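Local coordinates for protein RBSTP2229 gene product (Geobacillus stearothermophilus, PDB 1T6A) that is of unknown function and belongs to the DUF1885 family, pairing one long N-terminal helix with a compact alpha/beta domain, at residues A98-K107 against L115-F123. Numbering follows the deposited sequence.
With NO3 (nitrate ion), chain B.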
ATOM      1  N   ALA A  98       1.989   8.332   8.352  1.00 26.50           N
ATOM      2  CA  ALA A  98       0.934   9.212   8.850  1.00 26.88           C
ATOM      3  C   ALA A  98       0.762  10.359   7.880  1.00 27.14           C
ATOM      4  O   ALA A  98      -0.352  10.752   7.585  1.00 27.35           O
ATOM      5  CB  ALA A  98       1.262   9.760  10.274  1.00 26.79           C
ATOM      6  N   ASN A  99       1.868  10.897   7.384  1.00 27.76           N
ATOM      7  CA  ASN A  99       1.802  11.977   6.406  1.00 28.53           C
ATOM      8  C   ASN A  99       1.063  11.518   5.144  1.00 27.81           C
ATOM      9  O   ASN A  99       0.190  12.219   4.656  1.00 25.93           O
ATOM     10  CB  ASN A  99       3.210  12.456   6.028  1.00 29.14           C
ATOM     11  CG  ASN A  99       3.784  13.439   7.016  1.00 32.05           C
ATOM     12  OD1 ASN A  99       3.049  14.125   7.737  1.00 34.39           O
ATOM     13  ND2 ASN A  99       5.120  13.528   7.051  1.00 34.02           N
ATOM     14  N   GLU A 100       1.391  10.321   4.657  1.00 27.74           N
ATOM     15  CA  GLU A 100       0.762   9.761   3.455  1.00 28.58           C
ATOM     16  C   GLU A 100      -0.754   9.579   3.627  1.00 28.21           C
ATOM     17  O   GLU A 100      -1.534   9.974   2.778  1.00 28.48           O
ATOM     18  CB  GLU A 100       1.400   8.410   3.095  1.00 29.37           C
ATOM     19  CG  GLU A 100       2.794   8.548   2.517  1.00 32.58           C
ATOM     20  CD  GLU A 100       3.633   7.279   2.617  1.00 37.77           C
ATOM     21  OE1 GLU A 100       3.069   6.165   2.574  1.00 40.17           O
ATOM     22  OE2 GLU A 100       4.877   7.400   2.715  1.00 42.32           O
ATOM     23  N   PHE A 101      -1.165   8.963   4.721  1.00 27.78           N
ATOM     24  CA  PHE A 101      -2.580   8.729   4.954  1.00 27.64           C
ATOM     25  C   PHE A 101      -3.344  10.040   5.180  1.00 26.39           C
ATOM     26  O   PHE A 101      -4.475  10.159   4.745  1.00 26.03           O
ATOM     27  CB  PHE A 101      -2.804   7.781   6.134  1.00 27.74           C
ATOM     28  CG  PHE A 101      -4.233   7.606   6.474  1.00 30.53           C
ATOM     29  CD1 PHE A 101      -5.095   6.972   5.579  1.00 31.80           C
ATOM     30  CD2 PHE A 101      -4.754   8.128   7.654  1.00 33.95           C
ATOM     31  CE1 PHE A 101      -6.423   6.836   5.867  1.00 32.76           C
ATOM     32  CE2 PHE A 101      -6.098   7.983   7.950  1.00 33.71           C
ATOM     33  CZ  PHE A 101      -6.932   7.338   7.061  1.00 34.21           C
ATOM     34  N   SER A 102      -2.723  11.007   5.845  1.00 25.38           N
ATOM     35  CA  SER A 102      -3.394  12.259   6.155  1.00 25.39           C
ATOM     36  C   SER A 102      -3.690  13.032   4.867  1.00 25.20           C
ATOM     37  O   SER A 102      -4.800  13.552   4.687  1.00 24.93           O
ATOM     38  CB  SER A 102      -2.513  13.155   7.037  0.52 25.14           C
ATOM     39  OG  SER A 102      -2.265  12.593   8.301  0.52 26.36           O
ATOM     40  N   LYS A 103      -2.708  13.083   3.969  1.00 24.90           N
ATOM     41  CA  LYS A 103      -2.887  13.761   2.685  1.00 25.62           C
ATOM     42  C   LYS A 103      -3.961  13.083   1.849  1.00 25.08           C
ATOM     43  O   LYS A 103      -4.806  13.745   1.295  1.00 25.25           O
ATOM     44  CB  LYS A 103      -1.565  13.842   1.916  1.00 25.69           C
ATOM     45  CG  LYS A 103      -0.644  14.888   2.490  1.00 28.36           C
ATOM     46  CD  LYS A 103       0.800  14.676   2.056  1.00 31.58           C
ATOM     47  CE  LYS A 103       1.733  15.708   2.691  1.00 32.36           C
ATOM     48  NZ  LYS A 103       3.170  15.375   2.371  1.00 34.81           N
ATOM     49  N   TRP A 104      -3.930  11.761   1.754  1.00 24.82           N
ATOM     50  CA  TRP A 104      -4.992  11.040   1.037  1.00 24.94           C
ATOM     51  C   TRP A 104      -6.371  11.332   1.635  1.00 25.22           C
ATOM     52  O   TRP A 104      -7.351  11.570   0.923  1.00 25.69           O
ATOM     53  CB  TRP A 104      -4.739   9.542   1.084  1.00 24.55           C
ATOM     54  CG  TRP A 104      -5.766   8.770   0.382  1.00 26.06           C
ATOM     55  CD1 TRP A 104      -5.811   8.455  -0.970  1.00 26.34           C
ATOM     56  CD2 TRP A 104      -6.936   8.193   0.962  1.00 26.07           C
ATOM     57  NE1 TRP A 104      -6.948   7.736  -1.237  1.00 26.71           N
ATOM     58  CE2 TRP A 104      -7.651   7.555  -0.073  1.00 26.87           C
ATOM     59  CE3 TRP A 104      -7.446   8.134   2.267  1.00 27.42           C
ATOM     60  CZ2 TRP A 104      -8.844   6.873   0.153  1.00 29.80           C
ATOM     61  CZ3 TRP A 104      -8.646   7.475   2.483  1.00 29.54           C
ATOM     62  CH2 TRP A 104      -9.332   6.859   1.431  1.00 29.59           C
ATOM     63  N   LEU A 105      -6.436  11.327   2.957  1.00 25.40           N
ATOM     64  CA  LEU A 105      -7.677  11.620   3.654  1.00 26.27           C
ATOM     65  C   LEU A 105      -8.198  13.018   3.311  1.00 25.07           C
ATOM     66  O   LEU A 105      -9.363  13.191   3.027  1.00 24.62           O
ATOM     67  CB  LEU A 105      -7.425  11.495   5.151  1.00 26.92           C
ATOM     68  CG  LEU A 105      -8.599  11.312   6.067  1.00 30.23           C
ATOM     69  CD1 LEU A 105      -9.287   9.944   5.821  1.00 31.37           C
ATOM     70  CD2 LEU A 105      -8.081  11.454   7.495  1.00 32.80           C
ATOM     71  N   ALA A 106      -7.320  14.005   3.319  1.00 25.45           N
ATOM     72  CA  ALA A 106      -7.682  15.378   3.017  1.00 25.72           C
ATOM     73  C   ALA A 106      -8.162  15.537   1.561  1.00 26.99           C
ATOM     74  O   ALA A 106      -9.142  16.205   1.304  1.00 26.13           O
ATOM     75  CB  ALA A 106      -6.499  16.291   3.288  1.00 25.77           C
ATOM     76  N   LYS A 107      -7.461  14.914   0.615  1.00 28.51           N
ATOM     77  CA  LYS A 107      -7.896  14.896  -0.789  1.00 29.96           C
ATOM     78  C   LYS A 107      -9.242  14.224  -0.934  1.00 29.48           C
ATOM     79  O   LYS A 107     -10.044  14.634  -1.749  1.00 29.50           O
ATOM     80  CB  LYS A 107      -6.877  14.174  -1.682  1.00 30.36           C
ATOM     81  CG  LYS A 107      -5.601  14.970  -1.850  1.00 34.54           C
ATOM     82  CD  LYS A 107      -4.420  14.125  -2.399  1.00 39.30           C
ATOM     83  CE  LYS A 107      -3.094  14.827  -2.136  1.00 41.39           C
ATOM     84  NZ  LYS A 107      -1.897  13.986  -2.510  1.00 45.16           N
ATOM     85  N   LEU A 115      -0.599  19.610   9.194  1.00 27.29           N
ATOM     86  CA  LEU A 115       0.416  18.575   9.319  1.00 29.01           C
ATOM     87  C   LEU A 115       1.314  18.856  10.517  1.00 29.54           C
ATOM     88  O   LEU A 115       1.447  20.003  10.939  1.00 28.01           O
ATOM     89  CB  LEU A 115       1.244  18.531   8.051  1.00 29.23           C
ATOM     90  CG  LEU A 115       0.458  18.042   6.825  1.00 31.39           C
ATOM     91  CD1 LEU A 115       1.066  18.525   5.528  1.00 33.70           C
ATOM     92  CD2 LEU A 115       0.409  16.542   6.818  1.00 34.01           C
ATOM     93  N   PHE A 116       1.952  17.830  11.058  1.00 31.62           N
ATOM     94  CA  PHE A 116       2.737  18.041  12.277  1.00 33.59           C
ATOM     95  C   PHE A 116       4.016  18.827  11.981  1.00 33.39           C
ATOM     96  O   PHE A 116       4.634  19.335  12.884  1.00 32.81           O
ATOM     97  CB  PHE A 116       3.031  16.744  13.063  1.00 34.99           C
ATOM     98  CG  PHE A 116       3.635  15.652  12.242  1.00 37.47           C
ATOM     99  CD1 PHE A 116       4.998  15.631  11.976  1.00 41.23           C
ATOM    100  CD2 PHE A 116       2.839  14.647  11.744  1.00 39.96           C
ATOM    101  CE1 PHE A 116       5.553  14.605  11.211  1.00 42.99           C
ATOM    102  CE2 PHE A 116       3.359  13.645  10.979  1.00 41.36           C
ATOM    103  CZ  PHE A 116       4.724  13.611  10.712  1.00 43.69           C
ATOM    104  N   SER A 117       4.383  18.943  10.711  1.00 33.14           N
ATOM    105  CA  SER A 117       5.491  19.801  10.304  1.00 33.42           C
ATOM    106  C   SER A 117       5.196  21.311  10.427  1.00 33.18           C
ATOM    107  O   SER A 117       6.084  22.118  10.190  1.00 33.04           O
ATOM    108  CB  SER A 117       5.824  19.519   8.838  1.00 33.50           C
ATOM    109  OG  SER A 117       4.818  20.082   7.997  1.00 33.15           O
ATOM    110  N   GLY A 118       3.950  21.682  10.738  1.00 32.83           N
ATOM    111  CA  GLY A 118       3.517  23.069  10.758  1.00 32.49           C
ATOM    112  C   GLY A 118       2.908  23.568   9.450  1.00 32.64           C
ATOM    113  O   GLY A 118       2.387  24.656   9.392  1.00 32.50           O
ATOM    114  N   ARG A 119       2.962  22.761   8.402  1.00 33.12           N
ATOM    115  CA  ARG A 119       2.363  23.097   7.113  1.00 32.95           C
ATOM    116  C   ARG A 119       0.851  22.914   7.155  1.00 32.60           C
ATOM    117  O   ARG A 119       0.361  21.975   7.737  1.00 31.15           O
ATOM    118  CB  ARG A 119       2.959  22.177   6.056  1.00 33.39           C
ATOM    119  CG  ARG A 119       2.609  22.481   4.631  1.00 36.37           C
ATOM    120  CD  ARG A 119       3.263  21.484   3.647  1.00 39.31           C
ATOM    121  NE  ARG A 119       2.636  21.480   2.321  1.00 40.53           N
ATOM    122  CZ  ARG A 119       2.741  20.484   1.446  1.00 43.96           C
ATOM    123  NH1 ARG A 119       3.443  19.391   1.728  1.00 44.37           N
ATOM    124  NH2 ARG A 119       2.137  20.575   0.270  1.00 45.98           N
ATOM    125  N   THR A 120       0.131  23.833   6.528  1.00 32.60           N
ATOM    126  CA  THR A 120      -1.309  23.755   6.367  1.00 32.87           C
ATOM    127  C   THR A 120      -1.642  23.594   4.876  1.00 32.69           C
ATOM    128  O   THR A 120      -1.142  24.345   4.048  1.00 32.43           O
ATOM    129  CB  THR A 120      -1.943  25.036   6.934  1.00 33.11           C
ATOM    130  OG1 THR A 120      -1.832  25.024   8.363  1.00 34.66           O
ATOM    131  CG2 THR A 120      -3.443  25.075   6.694  1.00 33.11           C
HETATM  132  N   MSE A 121      -2.476  22.617   4.533  1.00 32.52           N
HETATM  133  CA  MSE A 121      -2.941  22.448   3.150  1.00 32.62           C
HETATM  134  C   MSE A 121      -4.482  22.542   3.100  1.00 32.61           C
HETATM  135  O   MSE A 121      -5.175  21.859   3.854  1.00 31.13           O
HETATM  136  CB  MSE A 121      -2.487  21.097   2.592  1.00 32.72           C
HETATM  137  CG  MSE A 121      -1.000  20.783   2.730  1.00 34.41           C
HETATM  138 SE   MSE A 121      -0.595  18.967   2.069  0.81 42.68          SE
HETATM  139  CE  MSE A 121      -1.156  19.294   0.244  1.00 38.63           C
ATOM    140  N   VAL A 122      -5.015  23.375   2.212  1.00 32.82           N
ATOM    141  CA  VAL A 122      -6.466  23.564   2.090  1.00 33.96           C
ATOM    142  C   VAL A 122      -7.035  22.873   0.847  1.00 34.64           C
ATOM    143  O   VAL A 122      -6.588  23.122  -0.266  1.00 34.48           O
ATOM    144  CB  VAL A 122      -6.837  25.070   2.074  1.00 34.29           C
ATOM    145  CG1 VAL A 122      -8.331  25.282   1.864  1.00 35.33           C
ATOM    146  CG2 VAL A 122      -6.386  25.746   3.371  1.00 34.90           C
ATOM    147  N   PHE A 123      -8.021  22.001   1.058  1.00 35.34           N
ATOM    148  CA  PHE A 123      -8.742  21.318  -0.017  1.00 36.06           C
ATOM    149  C   PHE A 123     -10.203  21.769  -0.083  1.00 37.33           C
ATOM    150  O   PHE A 123     -11.042  21.269   0.665  1.00 38.49           O
ATOM    151  CB  PHE A 123      -8.669  19.811   0.203  1.00 35.34           C
ATOM    152  CG  PHE A 123      -7.283  19.274   0.185  1.00 34.44           C
ATOM    153  CD1 PHE A 123      -6.768  18.698  -0.958  1.00 34.19           C
ATOM    154  CD2 PHE A 123      -6.476  19.353   1.316  1.00 35.04           C
ATOM    155  CE1 PHE A 123      -5.476  18.191  -0.980  1.00 34.22           C
ATOM    156  CE2 PHE A 123      -5.181  18.857   1.295  1.00 34.69           C
ATOM    157  CZ  PHE A 123      -4.687  18.273   0.151  1.00 33.64           C
TER
HETATM  158  N   NO3 B 201       4.597  17.966   4.996  1.00 45.24           N
HETATM  159  O1  NO3 B 201       4.500  17.008   6.013  1.00 46.00           O
HETATM  160  O2  NO3 B 201       4.508  17.583   3.646  1.00 44.94           O
HETATM  161  O3  NO3 B 201       4.751  19.301   5.365  1.00 45.39           O
HETATM  162  O   HOH W   1       4.230  16.532   8.632  1.00 36.16           O
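Phe123 lies against the last turn of segment 98-107, where helix 92-109 packs beside the C-terminal beta hairpin formed by strands 111-114 and 120-123. The axes of 98-107 and 120-123 run roughly parallel, while Ala98, Phe101, Ser102 and Leu105 also touch strand 79-85 of the four-stranded antiparallel sheet.

At the open end of the hairpin, away from its turn, the contact is mainly apolar. The Ala106 methyl meets the Phe123 ring at CE2 (CB to CE2, 3.5 Å), the Ala106-Lys107 peptide lies over one face, and Lys107 CG comes within 3.3 Å of Phe123 CE1. CG of Phe123 stands anti to its own carbonyl carbon (chi1 -61°), which carries the ring across to the helix. Cut back to an alanine, this side chain would keep only its CB, and the Ala106 methyl and the Ala106-Lys107 peptide would probably lose their aromatic cover. One turn back, the extended Lys103 chain crosses selenomethionine Met121 at about a right angle, and SE sits over one face of the Arg119 guanidinium. Leu115 CD1 lies 4.1 Å from Lys103 CE and also against the nitrate described next.

Polar contacts are gathered at the type I turn Leu115-Gly118, around a nitrate that probably came from the crystallisation liquor. Lys103 NZ donates to nitrate O2 at 2.9 Å, and Arg119 NH1 adds a weak bond to the same oxygen, bent to 129°; the anion probably offsets the closeness of these two cations. Ser117 OG, which also accepts from Arg119 N in an ST turn, hydrogen-bonds nitrate O3. Asn99 OD1 meets Leu115 CD2 at 3.7 Å and comes within 3.3 Å of Phe116 CE2, obliquely to the ring; amide and ring planes are 14° apart. A water over the centre of that ring donates to both Asn99 OD1 (2.8 Å) and nitrate O1, and accepts from Ser117 N at 3.2 Å.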